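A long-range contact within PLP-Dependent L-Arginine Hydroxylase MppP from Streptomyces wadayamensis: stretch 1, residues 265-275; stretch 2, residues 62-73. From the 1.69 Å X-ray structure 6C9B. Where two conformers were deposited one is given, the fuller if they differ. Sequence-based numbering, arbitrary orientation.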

# COMPACT_ATOMS: atom_id res chain seq x y z
N PHE B 265 -2.34 20.37 3.51
CA PHE B 265 -0.92 20.57 3.76
C PHE B 265 -0.26 21.29 2.59
O PHE B 265 0.64 22.12 2.79
CB PHE B 265 -0.23 19.22 4.03
CG PHE B 265 -0.21 18.84 5.50
CD1 PHE B 265 -1.35 18.39 6.14
CD2 PHE B 265 0.96 18.97 6.24
CE1 PHE B 265 -1.33 18.08 7.51
CE2 PHE B 265 0.99 18.65 7.60
CZ PHE B 265 -0.15 18.21 8.22
N SER B 266 -0.71 20.99 1.36
CA SER B 266 -0.19 21.67 0.18
C SER B 266 -0.55 23.15 0.20
O SER B 266 0.28 23.99 -0.16
CB SER B 266 -0.73 21.04 -1.09
OG SER B 266 -0.20 19.75 -1.28
N ARG B 267 -1.77 23.48 0.62
CA ARG B 267 -2.15 24.89 0.67
C ARG B 267 -1.37 25.65 1.74
O ARG B 267 -0.99 26.80 1.54
CB ARG B 267 -3.66 25.00 0.88
CG ARG B 267 -4.44 24.51 -0.35
CD ARG B 267 -5.95 24.47 -0.17
NE ARG B 267 -6.62 24.18 -1.45
CZ ARG B 267 -7.92 23.95 -1.59
NH1 ARG B 267 -8.72 23.97 -0.53
NH2 ARG B 267 -8.42 23.70 -2.79
N ASP B 268 -1.16 25.01 2.90
CA ASP B 268 -0.35 25.63 3.94
C ASP B 268 1.08 25.85 3.46
O ASP B 268 1.70 26.89 3.75
CB ASP B 268 -0.37 24.73 5.18
CG ASP B 268 0.59 25.18 6.24
OD1 ASP B 268 0.23 26.07 7.03
OD2 ASP B 268 1.73 24.67 6.28
N ALA B 269 1.62 24.86 2.73
CA ALA B 269 2.94 24.99 2.13
C ALA B 269 2.99 26.16 1.16
O ALA B 269 3.96 26.91 1.13
CB ALA B 269 3.33 23.68 1.45
N ALA B 270 1.93 26.35 0.37
CA ALA B 270 1.92 27.45 -0.60
C ALA B 270 1.84 28.80 0.09
O ALA B 270 2.33 29.80 -0.46
CB ALA B 270 0.75 27.30 -1.57
N ASP B 271 1.24 28.86 1.28
CA ASP B 271 1.08 30.10 2.02
C ASP B 271 2.31 30.49 2.82
O ASP B 271 2.24 31.45 3.60
CB ASP B 271 -0.12 29.99 2.97
CG ASP B 271 -1.45 30.04 2.24
OD1 ASP B 271 -1.47 30.48 1.07
OD2 ASP B 271 -2.47 29.65 2.83
N GLY B 272 3.43 29.79 2.67
CA GLY B 272 4.64 30.11 3.40
C GLY B 272 5.27 28.91 4.08
O GLY B 272 6.41 28.97 4.53
N GLY B 273 4.52 27.81 4.18
CA GLY B 273 5.03 26.62 4.83
C GLY B 273 6.23 26.02 4.11
O GLY B 273 7.13 25.47 4.76
N LEU B 274 6.26 26.12 2.78
CA LEU B 274 7.36 25.47 2.06
C LEU B 274 8.67 26.21 2.31
O LEU B 274 9.71 25.58 2.53
CB LEU B 274 7.06 25.38 0.56
CG LEU B 274 7.96 24.40 -0.20
CD1 LEU B 274 7.72 22.96 0.23
CD2 LEU B 274 7.73 24.52 -1.68
N ALA B 275 8.62 27.55 2.30
CA ALA B 275 9.81 28.33 2.62
C ALA B 275 10.30 28.02 4.04
O ALA B 275 11.50 27.87 4.27
CB ALA B 275 9.52 29.82 2.46
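Stretch 2 (62-73) SEAHQAYFTLLG

Stretch 2 packs on stretch 1 as one helix laid along another, a small apolar contact centred on Leu-71, with no direct hydrogen bond between the two and one water bridging them at the margin. Residues 62-71 are helical and run in nearly the same N-to-C sense as helix 265-275; the axes cross at 30° and approach to 8.7 Å. Stretch 1 offers small side chains here, Ser-266, Ala-269 and Ala-270; the nearest backbone pairs are Ser-266 CA to Tyr-68 CA, 5.4 Å, and Ala-270 CA to Leu-71 CA, 5.8 Å. Leu-71 (chi1 t, chi2 p) is a knob in the hole formed by Ser-266, Ala-269, Ala-270 and Leu-274. Both its methyls rest on Ala-269 CB, CD2 at 3.6 Å and CD1 at 3.8 Å; Leu-71 CD1 also lies 3.4 Å from Ala-270 N, 3.9 Å from Ala-270 CB and 4.2 Å from Leu-274 CD2. One helical turn earlier, Ala-67 CB points toward stretch 1 and rests 3.6 Å from Ser-266 CB. Ser-266 OG sits near the plane of the Tyr-68 ring, at its edge, and 3.7 Å from Tyr-68 CB; its hydrogen bond is made elsewhere in the structure. At the N-terminal side of the contact, Arg-267 starts away from stretch 2, but its extended side chain returns to bring NH2 within 4.3 Å of Glu-63 CB. Water 1 links the pair, donating to Glu-63 O at 2.8 Å and accepting from Arg-267 NH2 at 3.1 Å. At the other end, Leu-72 is the first residue to leave helical phi/psi, yet its side chain turns back so that CD2 lies 3.8 Å from Leu-274 CD2. In stretch 1 a wider pi-type turn at 269-273 precedes Leu-274, whose N bonds to Ala-269 O at 2.9 Å. The two stretches together bury 386 Å².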

# COMPACT_ATOMS: atom_id res chain seq x y z
N SER B 62 -9.07 15.67 -7.23
CA SER B 62 -8.65 16.68 -8.19
C SER B 62 -8.08 17.91 -7.49
O SER B 62 -7.11 18.51 -7.96
CB SER B 62 -9.83 17.08 -9.08
OG SER B 62 -10.05 16.11 -10.09
N GLU B 63 -8.67 18.30 -6.35
CA GLU B 63 -8.16 19.45 -5.62
C GLU B 63 -6.81 19.15 -4.97
O GLU B 63 -5.94 20.03 -4.90
CB GLU B 63 -9.18 19.88 -4.55
CG GLU B 63 -10.52 20.28 -5.15
CD GLU B 63 -11.64 20.42 -4.13
OE1 GLU B 63 -12.70 20.92 -4.52
OE2 GLU B 63 -11.46 20.03 -2.95
N ALA B 64 -6.65 17.93 -4.47
CA ALA B 64 -5.38 17.53 -3.87
C ALA B 64 -4.26 17.55 -4.91
O ALA B 64 -3.18 18.11 -4.67
CB ALA B 64 -5.49 16.14 -3.24
N HIS B 65 -4.53 16.98 -6.09
CA HIS B 65 -3.52 17.00 -7.14
C HIS B 65 -3.21 18.44 -7.58
O HIS B 65 -2.04 18.83 -7.67
CB HIS B 65 -4.00 16.18 -8.35
CG HIS B 65 -4.13 14.71 -8.09
ND1 HIS B 65 -4.71 13.85 -9.01
CD2 HIS B 65 -3.75 13.94 -7.04
CE1 HIS B 65 -4.71 12.63 -8.51
NE2 HIS B 65 -4.14 12.65 -7.32
N GLN B 66 -4.24 19.24 -7.84
CA GLN B 66 -3.97 20.62 -8.26
C GLN B 66 -3.11 21.34 -7.22
O GLN B 66 -2.13 22.00 -7.57
CB GLN B 66 -5.27 21.39 -8.49
CG GLN B 66 -4.99 22.87 -8.80
CD GLN B 66 -6.03 23.49 -9.72
OE1 GLN B 66 -5.72 23.86 -10.85
NE2 GLN B 66 -7.26 23.60 -9.23
N ALA B 67 -3.43 21.16 -5.95
CA ALA B 67 -2.69 21.87 -4.91
C ALA B 67 -1.23 21.44 -4.87
O ALA B 67 -0.33 22.28 -4.75
CB ALA B 67 -3.35 21.67 -3.55
N TYR B 68 -0.97 20.12 -4.96
CA TYR B 68 0.39 19.59 -4.80
C TYR B 68 1.25 19.91 -6.03
O TYR B 68 2.37 20.42 -5.89
CB TYR B 68 0.34 18.07 -4.53
CG TYR B 68 1.72 17.50 -4.31
CD1 TYR B 68 2.40 17.71 -3.11
CD2 TYR B 68 2.37 16.79 -5.32
CE1 TYR B 68 3.68 17.23 -2.91
CE2 TYR B 68 3.66 16.32 -5.12
CZ TYR B 68 4.30 16.54 -3.92
OH TYR B 68 5.57 16.10 -3.72
N PHE B 69 0.75 19.61 -7.23
CA PHE B 69 1.51 19.88 -8.45
C PHE B 69 1.81 21.37 -8.61
O PHE B 69 2.93 21.75 -8.96
CB PHE B 69 0.75 19.37 -9.66
CG PHE B 69 0.78 17.87 -9.80
CD1 PHE B 69 1.90 17.23 -10.29
CD2 PHE B 69 -0.34 17.11 -9.51
CE1 PHE B 69 1.92 15.87 -10.44
CE2 PHE B 69 -0.32 15.74 -9.65
CZ PHE B 69 0.82 15.13 -10.13
N THR B 70 0.82 22.24 -8.37
CA THR B 70 1.05 23.67 -8.56
C THR B 70 2.02 24.21 -7.52
O THR B 70 2.87 25.05 -7.83
CB THR B 70 -0.27 24.45 -8.53
OG1 THR B 70 -0.87 24.33 -7.24
CG2 THR B 70 -1.22 23.92 -9.56
N LEU B 71 1.91 23.73 -6.28
CA LEU B 71 2.86 24.13 -5.24
C LEU B 71 4.29 23.97 -5.70
O LEU B 71 5.14 24.82 -5.39
CB LEU B 71 2.65 23.28 -3.98
CG LEU B 71 3.70 23.38 -2.87
CD1 LEU B 71 3.54 24.70 -2.16
CD2 LEU B 71 3.59 22.25 -1.87
N LEU B 72 4.57 22.89 -6.43
CA LEU B 72 5.94 22.55 -6.77
C LEU B 72 6.27 22.84 -8.24
O LEU B 72 7.26 22.31 -8.77
CB LEU B 72 6.20 21.08 -6.42
CG LEU B 72 6.02 20.74 -4.92
CD1 LEU B 72 6.37 19.27 -4.68
CD2 LEU B 72 6.87 21.63 -4.01
N GLY B 73 5.48 23.70 -8.90
CA GLY B 73 5.85 24.24 -10.19
C GLY B 73 5.46 23.36 -11.35
O GLY B 73 5.85 23.65 -12.49
O HOH W 1 -6.73 22.69 -5.19